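Local coordinates for protein chitin deacetylase 1 (Bombyx mori, PDB 5ZNT) that removes N-acetyl groups from the N-acetylglucosamine units of chitin in a zinc-dependent hydrolysis, giving chitosan and acetate, at residues A[181-187]-A[206-212]; A[15-19]-A[310-314]; A[171-175]-A[190-195]. One frame throughout, in Å; residues are numbered along the deposited sequence.

Contact 1: residues A[181-187]-A[206-212]; sequences LWPYTMY and HAVWEMV. Unlike the reference sequence in segment 181-187: Trp182 (reference Cys).
Tyr184 and Glu210 form a hydrogen-bonded antiparallel pair, Glu210 N to Tyr184 O at 2.7 Å and the longer Tyr184 N to Glu210 O at 3.3 Å, with Thr185 and Trp209 as the non-hydrogen-bonded pair beside it. The backbone bonding continues with Met186 N to Val208 O and His206 N to Met186 O; Ala207 is the centre of an inverse gamma turn.

On the Thr185-Trp209 face, the methyl CG2 of Thr185 sits squarely over the six-membered ring of the indole, 3.3 Å from its centroid and 8° off the normal, a tight CH-pi contact. On the other face, Tyr184 and Glu210 run side by side. With CG of Tyr184 held between its backbone N and carbonyl carbon (chi1 55°), the phenol lies along its neighbour, and Glu210 CB touches one ring face toward the rim. Val212 crosses the same ring near a right angle, its CB 3.7 Å from Tyr184 CE2. Farther along, Pro183 CG meets Met211 SD at 3.6 Å, and Ala207 CA sits over one face of the Tyr187 ring. The polar ends look outside the pair: Tyr184 OH bonds His192 NE2, and Glu210 OE2 takes the amide of Ile172.

Strand 184-185 joins, antiparallel to 209-214, a mixed sheet of the deacetylase domain, where strand 209-214 also pairs in parallel with 168-169 and 173-174. Helix 154-163 packs on Met186, Val208 and Glu210, while helix 303-311 packs against Trp209 and Met211.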
loop_
_atom_site.group_PDB
_atom_site.type_symbol
_atom_site.label_atom_id
_atom_site.label_comp_id
_atom_site.label_asym_id
_atom_site.label_seq_id
_atom_site.Cartn_x
_atom_site.Cartn_y
_atom_site.Cartn_z
ATOM N N LEU A 181 -10.905 10.126 5.580
ATOM C CA LEU A 181 -11.581 8.911 6.027
ATOM C C LEU A 181 -10.593 7.926 6.643
ATOM O O LEU A 181 -9.453 7.804 6.184
ATOM C CB LEU A 181 -12.329 8.245 4.863
ATOM C CG LEU A 181 -13.751 8.734 4.548
ATOM C CD1 LEU A 181 -13.779 10.224 4.261
ATOM C CD2 LEU A 181 -14.361 7.964 3.374
ATOM N N TRP A 182 -11.037 7.236 7.698
ATOM C CA TRP A 182 -10.347 6.090 8.267
ATOM C C TRP A 182 -10.594 4.859 7.388
ATOM O O TRP A 182 -11.603 4.796 6.674
ATOM C CB TRP A 182 -10.845 5.819 9.694
ATOM C CG TRP A 182 -10.183 6.706 10.706
ATOM C CD1 TRP A 182 -10.484 8.022 10.983
ATOM C CD2 TRP A 182 -9.074 6.359 11.548
ATOM N NE1 TRP A 182 -9.630 8.502 11.960
ATOM C CE2 TRP A 182 -8.767 7.498 12.328
ATOM C CE3 TRP A 182 -8.334 5.180 11.743
ATOM C CZ2 TRP A 182 -7.730 7.506 13.259
ATOM C CZ3 TRP A 182 -7.298 5.193 12.669
ATOM C CH2 TRP A 182 -7.014 6.347 13.421
ATOM N N PRO A 183 -9.696 3.868 7.425
ATOM C CA PRO A 183 -9.988 2.590 6.753
ATOM C C PRO A 183 -11.331 2.045 7.214
ATOM O O PRO A 183 -11.828 2.393 8.291
ATOM C CB PRO A 183 -8.840 1.668 7.191
ATOM C CG PRO A 183 -7.705 2.606 7.500
ATOM C CD PRO A 183 -8.355 3.882 8.045
ATOM N N TYR A 184 -11.915 1.181 6.388
ATOM C CA TYR A 184 -13.192 0.570 6.717
ATOM C C TYR A 184 -13.205 -0.843 6.153
ATOM O O TYR A 184 -12.444 -1.166 5.236
ATOM C CB TYR A 184 -14.366 1.421 6.189
ATOM C CG TYR A 184 -14.301 1.724 4.711
ATOM C CD1 TYR A 184 -14.810 0.823 3.775
ATOM C CD2 TYR A 184 -13.744 2.913 4.248
ATOM C CE1 TYR A 184 -14.747 1.085 2.421
ATOM C CE2 TYR A 184 -13.665 3.183 2.892
ATOM C CZ TYR A 184 -14.168 2.264 1.988
ATOM O OH TYR A 184 -14.107 2.523 0.646
ATOM N N THR A 185 -14.033 -1.707 6.737
ATOM C CA THR A 185 -14.223 -3.026 6.148
ATOM C C THR A 185 -15.379 -2.981 5.154
ATOM O O THR A 185 -16.218 -2.078 5.173
ATOM C CB THR A 185 -14.480 -4.102 7.211
ATOM O OG1 THR A 185 -15.730 -3.866 7.857
ATOM C CG2 THR A 185 -13.379 -4.100 8.255
ATOM N N MET A 186 -15.393 -3.946 4.245
ATOM C CA MET A 186 -16.381 -3.944 3.182
ATOM C C MET A 186 -17.632 -4.758 3.529
ATOM O O MET A 186 -18.426 -5.051 2.632
ATOM C CB MET A 186 -15.761 -4.466 1.879
ATOM C CG MET A 186 -14.607 -3.621 1.302
ATOM S SD MET A 186 -15.106 -1.971 0.737
ATOM C CE MET A 186 -16.726 -2.300 0.129
ATOM N N TYR A 187 -17.823 -5.129 4.800
ATOM C CA TYR A 187 -19.055 -5.826 5.175
ATOM C C TYR A 187 -20.280 -4.941 4.964
ATOM O O TYR A 187 -21.380 -5.443 4.708
ATOM C CB TYR A 187 -19.015 -6.250 6.638
ATOM C CG TYR A 187 -18.062 -7.356 7.016
ATOM C CD1 TYR A 187 -18.309 -8.680 6.646
ATOM C CD2 TYR A 187 -16.941 -7.087 7.804
ATOM C CE1 TYR A 187 -17.452 -9.701 7.029
ATOM C CE2 TYR A 187 -16.076 -8.102 8.188
ATOM C CZ TYR A 187 -16.340 -9.403 7.806
ATOM O OH TYR A 187 -15.462 -10.390 8.202
ATOM N N HIS A 206 -18.377 -7.914 1.718
ATOM C CA HIS A 206 -17.147 -8.662 1.513
ATOM C C HIS A 206 -16.312 -8.542 2.775
ATOM O O HIS A 206 -16.165 -7.439 3.318
ATOM C CB HIS A 206 -16.360 -8.132 0.308
ATOM C CG HIS A 206 -17.114 -8.158 -0.986
ATOM N ND1 HIS A 206 -17.268 -9.304 -1.741
ATOM C CD2 HIS A 206 -17.712 -7.166 -1.687
ATOM C CE1 HIS A 206 -17.943 -9.019 -2.840
ATOM N NE2 HIS A 206 -18.220 -7.727 -2.835
ATOM N N ALA A 207 -15.771 -9.670 3.238
ATOM C CA ALA A 207 -14.952 -9.715 4.451
ATOM C C ALA A 207 -13.511 -9.305 4.140
ATOM O O ALA A 207 -12.568 -10.089 4.262
ATOM C CB ALA A 207 -15.001 -11.107 5.068
ATOM N N VAL A 208 -13.359 -8.041 3.741
ATOM C CA VAL A 208 -12.089 -7.486 3.280
ATOM C C VAL A 208 -11.958 -6.086 3.849
ATOM O O VAL A 208 -12.923 -5.314 3.842
ATOM C CB VAL A 208 -12.010 -7.419 1.735
ATOM C CG1 VAL A 208 -10.646 -6.876 1.290
ATOM C CG2 VAL A 208 -12.290 -8.806 1.097
ATOM N N TRP A 209 -10.760 -5.734 4.295
ATOM C CA TRP A 209 -10.490 -4.365 4.710
ATOM C C TRP A 209 -10.199 -3.503 3.493
ATOM O O TRP A 209 -9.613 -3.963 2.509
ATOM C CB TRP A 209 -9.297 -4.312 5.663
ATOM C CG TRP A 209 -9.566 -4.832 7.024
ATOM C CD1 TRP A 209 -9.469 -6.134 7.454
ATOM C CD2 TRP A 209 -9.966 -4.062 8.164
ATOM N NE1 TRP A 209 -9.782 -6.213 8.793
ATOM C CE2 TRP A 209 -10.098 -4.960 9.250
ATOM C CE3 TRP A 209 -10.228 -2.702 8.369
ATOM C CZ2 TRP A 209 -10.479 -4.542 10.530
ATOM C CZ3 TRP A 209 -10.605 -2.283 9.645
ATOM C CH2 TRP A 209 -10.727 -3.208 10.710
ATOM N N GLU A 210 -10.603 -2.233 3.563
ATOM C CA GLU A 210 -10.234 -1.253 2.550
ATOM C C GLU A 210 -9.318 -0.215 3.183
ATOM O O GLU A 210 -9.772 0.619 3.976
ATOM C CB GLU A 210 -11.449 -0.565 1.927
ATOM C CG GLU A 210 -11.054 0.526 0.912
ATOM C CD GLU A 210 -10.254 -0.061 -0.253
ATOM O OE1 GLU A 210 -10.589 -1.181 -0.679
ATOM O OE2 GLU A 210 -9.314 0.587 -0.754
ATOM N N MET A 211 -8.041 -0.236 2.797
ATOM C CA MET A 211 -7.114 0.829 3.179
ATOM C C MET A 211 -7.344 1.984 2.219
ATOM O O MET A 211 -6.606 2.196 1.255
ATOM C CB MET A 211 -5.672 0.338 3.146
ATOM C CG MET A 211 -5.334 -0.586 4.311
ATOM S SD MET A 211 -5.474 0.227 5.937
ATOM C CE MET A 211 -4.332 1.609 5.755
ATOM N N VAL A 212 -8.395 2.760 2.514
ATOM C CA VAL A 212 -8.914 3.703 1.538
ATOM C C VAL A 212 -7.858 4.741 1.209
ATOM O O VAL A 212 -7.056 5.146 2.065
ATOM C CB VAL A 212 -10.215 4.346 2.069
ATOM C CG1 VAL A 212 -9.968 5.124 3.383
ATOM C CG2 VAL A 212 -10.868 5.232 1.019
#

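Contact 2: residues A[15-19]-A[310-314]; sequences LPDCF and VQNPR
Leu15 and Pro16, in an N-terminal loop tied by the Cys13-Cys18 disulfide, pack against the C-terminal end of helix 303-311 and the turn that follows it. The contact ties that loop to the helix end, with 290 residues of chain between them, at the surface of this CE4 deacetylase fold, which is built round a parallel beta sheet.

The apolar part centres on Leu15 and Val310. The Leu15 side chain crosses that of Val310 at about a right angle and straddles its carbonyl: Leu15 CD1 comes to 3.3 Å and CD2 to 3.4 Å of Val310 O. CD2 also reaches Val310 CG1, whereas CD1 reaches toward Pro313, 4.1 Å from its CD. Val310 CG1, placed anti to its own backbone N (chi1 170°), is shared, since Phe19 CB touches it as well, again at about a right angle. Pro16 CB rests 3.5 Å from Gln311 CB.

The peptide bond before Pro16 is cis, and both Leu15 and Pro16 point their CB atoms toward the helix end. Behind them, Trp209 of strand 209-214 is touched by Phe19, Val310 and Gln311, which links this surface patch to the buried sheet.

The polar part is a single side-chain to backbone bond. Gln311, extended beyond CG, runs alongside Pro16 and brings its amide to the proline carbonyl. Gln311 NE2 donates to Pro16 O over 3.3 Å, a long, bent bond (143° at the hydrogen) whose donor is tilted 35° out of the carbonyl plane.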
loop_
_atom_site.group_PDB
_atom_site.type_symbol
_atom_site.label_atom_id
_atom_site.label_comp_id
_atom_site.label_asym_id
_atom_site.label_seq_id
_atom_site.Cartn_x
_atom_site.Cartn_y
_atom_site.Cartn_z
ATOM N N LEU A 15 -15.136 -4.357 16.567
ATOM C CA LEU A 15 -13.717 -4.681 16.492
ATOM C C LEU A 15 -13.469 -6.050 17.120
ATOM O O LEU A 15 -14.181 -6.452 18.043
ATOM C CB LEU A 15 -12.881 -3.613 17.207
ATOM C CG LEU A 15 -12.898 -2.216 16.581
ATOM C CD1 LEU A 15 -12.072 -1.215 17.398
ATOM C CD2 LEU A 15 -12.408 -2.281 15.128
ATOM N N PRO A 16 -12.455 -6.790 16.651
ATOM C CA PRO A 16 -11.485 -6.410 15.621
ATOM C C PRO A 16 -11.836 -6.884 14.214
ATOM O O PRO A 16 -11.064 -6.652 13.279
ATOM C CB PRO A 16 -10.222 -7.114 16.098
ATOM C CG PRO A 16 -10.767 -8.418 16.614
ATOM C CD PRO A 16 -12.070 -8.056 17.302
ATOM N N ASP A 17 -12.963 -7.574 14.068
ATOM C CA ASP A 17 -13.299 -8.130 12.763
ATOM C C ASP A 17 -13.827 -7.070 11.810
ATOM O O ASP A 17 -13.704 -7.214 10.587
ATOM C CB ASP A 17 -14.334 -9.244 12.922
ATOM C CG ASP A 17 -13.877 -10.322 13.870
ATOM O OD1 ASP A 17 -12.644 -10.484 14.030
ATOM O OD2 ASP A 17 -14.746 -11.007 14.451
ATOM N N CYS A 18 -14.412 -6.008 12.346
ATOM C CA CYS A 18 -15.223 -5.126 11.530
ATOM C C CYS A 18 -15.105 -3.719 12.086
ATOM O O CYS A 18 -15.164 -3.510 13.304
ATOM C CB CYS A 18 -16.689 -5.603 11.503
ATOM S SG CYS A 18 -17.811 -4.715 10.382
ATOM N N PHE A 19 -14.924 -2.757 11.188
ATOM C CA PHE A 19 -14.947 -1.366 11.587
ATOM C C PHE A 19 -15.646 -0.543 10.519
ATOM O O PHE A 19 -15.315 -0.635 9.333
ATOM C CB PHE A 19 -13.539 -0.808 11.848
ATOM C CG PHE A 19 -13.560 0.633 12.226
ATOM C CD1 PHE A 19 -14.140 1.033 13.427
ATOM C CD2 PHE A 19 -13.078 1.598 11.367
ATOM C CE1 PHE A 19 -14.197 2.364 13.770
ATOM C CE2 PHE A 19 -13.130 2.941 11.713
ATOM C CZ PHE A 19 -13.696 3.321 12.911
ATOM N N VAL A 310 -6.074 -0.408 14.260
ATOM C CA VAL A 310 -7.537 -0.307 14.225
ATOM C C VAL A 310 -8.164 -1.420 15.043
ATOM O O VAL A 310 -9.203 -1.232 15.688
ATOM C CB VAL A 310 -8.044 -0.321 12.770
ATOM C CG1 VAL A 310 -9.575 -0.459 12.724
ATOM C CG2 VAL A 310 -7.624 0.951 12.061
ATOM N N GLN A 311 -7.549 -2.596 15.028
ATOM C CA GLN A 311 -8.108 -3.746 15.716
ATOM C C GLN A 311 -7.873 -3.689 17.218
ATOM O O GLN A 311 -8.541 -4.409 17.968
ATOM C CB GLN A 311 -7.514 -5.034 15.134
ATOM C CG GLN A 311 -7.993 -5.346 13.697
ATOM C CD GLN A 311 -7.274 -6.551 13.095
ATOM O OE1 GLN A 311 -6.083 -6.771 13.339
ATOM N NE2 GLN A 311 -8.000 -7.343 12.331
ATOM N N ASN A 312 -6.933 -2.866 17.667
ATOM C CA ASN A 312 -6.642 -2.718 19.091
ATOM C C ASN A 312 -6.120 -1.307 19.315
ATOM O O ASN A 312 -4.917 -1.085 19.487
ATOM C CB ASN A 312 -5.643 -3.780 19.561
ATOM C CG ASN A 312 -5.274 -3.621 21.022
ATOM O OD1 ASN A 312 -5.949 -2.907 21.765
ATOM N ND2 ASN A 312 -4.183 -4.270 21.439
ATOM N N PRO A 313 -7.005 -0.319 19.300
ATOM C CA PRO A 313 -6.550 1.075 19.298
ATOM C C PRO A 313 -5.721 1.425 20.533
ATOM O O PRO A 313 -6.089 1.119 21.670
ATOM C CB PRO A 313 -7.861 1.864 19.226
ATOM C CG PRO A 313 -8.806 0.924 18.535
ATOM C CD PRO A 313 -8.454 -0.428 19.056
ATOM N N ARG A 314 -4.565 2.036 20.284
ATOM C CA ARG A 314 -3.627 2.441 21.319
ATOM C C ARG A 314 -3.469 3.952 21.291
ATOM O O ARG A 314 -3.360 4.553 20.217
ATOM C CB ARG A 314 -2.249 1.794 21.120
ATOM C CG ARG A 314 -2.276 0.325 20.753
ATOM C CD ARG A 314 -3.013 -0.486 21.795
ATOM N NE ARG A 314 -2.374 -0.461 23.107
ATOM C CZ ARG A 314 -3.043 -0.637 24.245
ATOM N NH1 ARG A 314 -4.361 -0.827 24.205
ATOM N NH2 ARG A 314 -2.405 -0.602 25.413
#

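Contact 3: residues A[171-175]-A[190-195]; sequences TITAP and MPHRCH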
loop_
_atom_site.group_PDB
_atom_site.type_symbol
_atom_site.label_atom_id
_atom_site.label_comp_id
_atom_site.label_asym_id
_atom_site.label_seq_id
_atom_site.Cartn_x
_atom_site.Cartn_y
_atom_site.Cartn_z
ATOM N N THR A 171 -7.125 0.028 -3.221
ATOM C CA THR A 171 -7.384 0.478 -4.584
ATOM C C THR A 171 -8.463 1.555 -4.659
ATOM O O THR A 171 -8.459 2.358 -5.594
ATOM C CB THR A 171 -7.816 -0.716 -5.451
ATOM O OG1 THR A 171 -6.881 -1.792 -5.290
ATOM C CG2 THR A 171 -7.930 -0.329 -6.913
ATOM N N ILE A 172 -9.371 1.597 -3.693
ATOM C CA ILE A 172 -10.514 2.501 -3.743
ATOM C C ILE A 172 -10.080 3.888 -3.297
ATOM O O ILE A 172 -9.471 4.048 -2.234
ATOM C CB ILE A 172 -11.653 1.961 -2.871
ATOM C CG1 ILE A 172 -12.177 0.666 -3.494
ATOM C CG2 ILE A 172 -12.774 3.031 -2.721
ATOM C CD1 ILE A 172 -13.175 -0.054 -2.616
ATOM N N THR A 173 -10.358 4.892 -4.121
ATOM C CA THR A 173 -10.032 6.275 -3.798
ATOM C C THR A 173 -11.236 6.964 -3.157
ATOM O O THR A 173 -12.379 6.738 -3.564
ATOM C CB THR A 173 -9.603 7.023 -5.063
ATOM O OG1 THR A 173 -8.389 6.430 -5.585
ATOM C CG2 THR A 173 -9.356 8.443 -4.744
ATOM N N ALA A 174 -10.981 7.784 -2.130
ATOM C CA ALA A 174 -12.041 8.605 -1.558
ATOM C C ALA A 174 -11.827 10.046 -1.961
ATOM O O ALA A 174 -10.713 10.556 -1.811
ATOM C CB ALA A 174 -12.075 8.493 -0.023
ATOM N N PRO A 175 -12.838 10.737 -2.483
ATOM C CA PRO A 175 -12.622 12.122 -2.902
ATOM C C PRO A 175 -12.169 12.978 -1.729
ATOM O O PRO A 175 -12.507 12.704 -0.573
ATOM C CB PRO A 175 -14.002 12.568 -3.425
ATOM C CG PRO A 175 -14.965 11.671 -2.785
ATOM C CD PRO A 175 -14.244 10.325 -2.627
ATOM N N MET A 190 -19.891 1.151 1.379
ATOM C CA MET A 190 -18.815 2.130 1.405
ATOM C C MET A 190 -19.337 3.456 1.946
ATOM O O MET A 190 -20.438 3.884 1.568
ATOM C CB MET A 190 -18.259 2.359 -0.005
ATOM C CG MET A 190 -17.539 1.168 -0.601
ATOM S SD MET A 190 -17.274 1.424 -2.361
ATOM C CE MET A 190 -16.493 3.014 -2.367
ATOM N N PRO A 191 -18.570 4.148 2.784
ATOM C CA PRO A 191 -19.047 5.415 3.349
ATOM C C PRO A 191 -18.764 6.615 2.459
ATOM O O PRO A 191 -18.689 7.738 2.963
ATOM C CB PRO A 191 -18.260 5.525 4.652
ATOM C CG PRO A 191 -16.909 4.886 4.271
ATOM C CD PRO A 191 -17.262 3.745 3.346
ATOM N N HIS A 192 -18.595 6.405 1.156
ATOM C CA HIS A 192 -18.306 7.499 0.238
ATOM C C HIS A 192 -18.654 7.037 -1.164
ATOM O O HIS A 192 -18.863 5.849 -1.407
ATOM C CB HIS A 192 -16.842 7.940 0.306
ATOM C CG HIS A 192 -15.878 6.856 -0.067
ATOM N ND1 HIS A 192 -15.489 6.625 -1.370
ATOM C CD2 HIS A 192 -15.235 5.937 0.691
ATOM C CE1 HIS A 192 -14.641 5.609 -1.395
ATOM N NE2 HIS A 192 -14.475 5.167 -0.159
ATOM N N ARG A 193 -18.724 7.998 -2.082
ATOM C CA ARG A 193 -19.057 7.711 -3.468
ATOM C C ARG A 193 -17.950 6.901 -4.142
ATOM O O ARG A 193 -16.765 7.025 -3.814
ATOM C CB ARG A 193 -19.255 9.003 -4.259
ATOM C CG ARG A 193 -20.447 9.851 -3.836
ATOM C CD ARG A 193 -20.710 10.931 -4.879
ATOM N NE ARG A 193 -21.995 11.567 -4.600
ATOM C CZ ARG A 193 -22.156 12.549 -3.720
ATOM N NH1 ARG A 193 -21.106 13.000 -3.045
ATOM N NH2 ARG A 193 -23.372 13.062 -3.506
ATOM N N CYS A 194 -18.354 6.083 -5.106
ATOM C CA CYS A 194 -17.405 5.461 -6.026
ATOM C C CYS A 194 -16.769 6.554 -6.873
ATOM O O CYS A 194 -17.456 7.230 -7.642
ATOM C CB CYS A 194 -18.123 4.437 -6.898
ATOM S SG CYS A 194 -16.966 3.373 -7.817
ATOM N N HIS A 195 -15.460 6.741 -6.733
ATOM C CA HIS A 195 -14.773 7.921 -7.237
ATOM C C HIS A 195 -13.793 7.543 -8.340
ATOM O O HIS A 195 -13.052 6.561 -8.221
ATOM C CB HIS A 195 -14.042 8.634 -6.089
ATOM C CG HIS A 195 -13.446 9.958 -6.464
ATOM N ND1 HIS A 195 -14.210 11.052 -6.809
ATOM C CD2 HIS A 195 -12.154 10.364 -6.534
ATOM C CE1 HIS A 195 -13.415 12.072 -7.082
ATOM N NE2 HIS A 195 -12.162 11.680 -6.922
HETATM O O HOH W 1 -11.970 4.473 -6.788
HETATM O O HOH W 2 -14.083 5.160 -4.897
#
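His192 and His195, two imidazoles from the long loop between strands 184-185 and 209-214, lie against strand 173-174 of the mixed sheet, which pairs in parallel with 209-214. Within the loop the Cys194-Cys201 disulfide ties off a short piece of chain.

The His192 ring is set flat over Ala174: the methyl CB stands 4.0 Å from the ring centroid and only 1° off the normal, a CH-pi contact directly above its centre. At the rim of the same ring, in its plane, Ile172 CG2 approaches CE1 at 3.4 Å. Holding CG between the backbone N and the carbonyl carbon (chi1 61°) turns this imidazole back against the strand. Both nitrogens are engaged: with NE2 held by Tyr184, ND1 donates to Arg193 O at 2.8 Å, from above the carbonyl plane. These two bonds fix the rotation of the ring. Ile172 CG2 also touches the terminal methyl CE of Met190 at 3.7 Å, on the same side as His192 CE1.

His195 takes up a different arrangement. Its ring and Pro175 slide past each other in opposite directions, with Pro175 CB over one face, 3.8 Å from the centroid and displaced toward the rim. Thr173 CG2 meets the edge of this imidazole near CD2. His195 NE2 is hydrogen-bonded to Glu215 OE2, outside the two segments.

The two backbones are joined by two waters rather than directly; the nearest CA atoms, Thr173 and His195, are 6.1 Å apart. One water accepts from Thr173 N and donates to His195 O; the other donates to Thr173 O at 2.7 Å and accepts from His195 N at 2.8 Å.

Overall arrangement
Contact 1 is the buried member, contact 3 is partly buried and contact 2 lies at the surface. Contacts 1 and 3 belong to one mixed sheet: strand 209-214 has 184-185 on one flank and 173-174 on another, and the two contacts touch through polar side-chain ends. Contact 2 joins the same region through Phe19, whose O is 3.1 Å from Thr185 N, a probable hydrogen bond, but does not touch contact 3. The chemistry follows: direct backbone pairing in the core, water-bridged strand and loop with imidazole faces farther out, and apolar packing with one long amide bond at the surface.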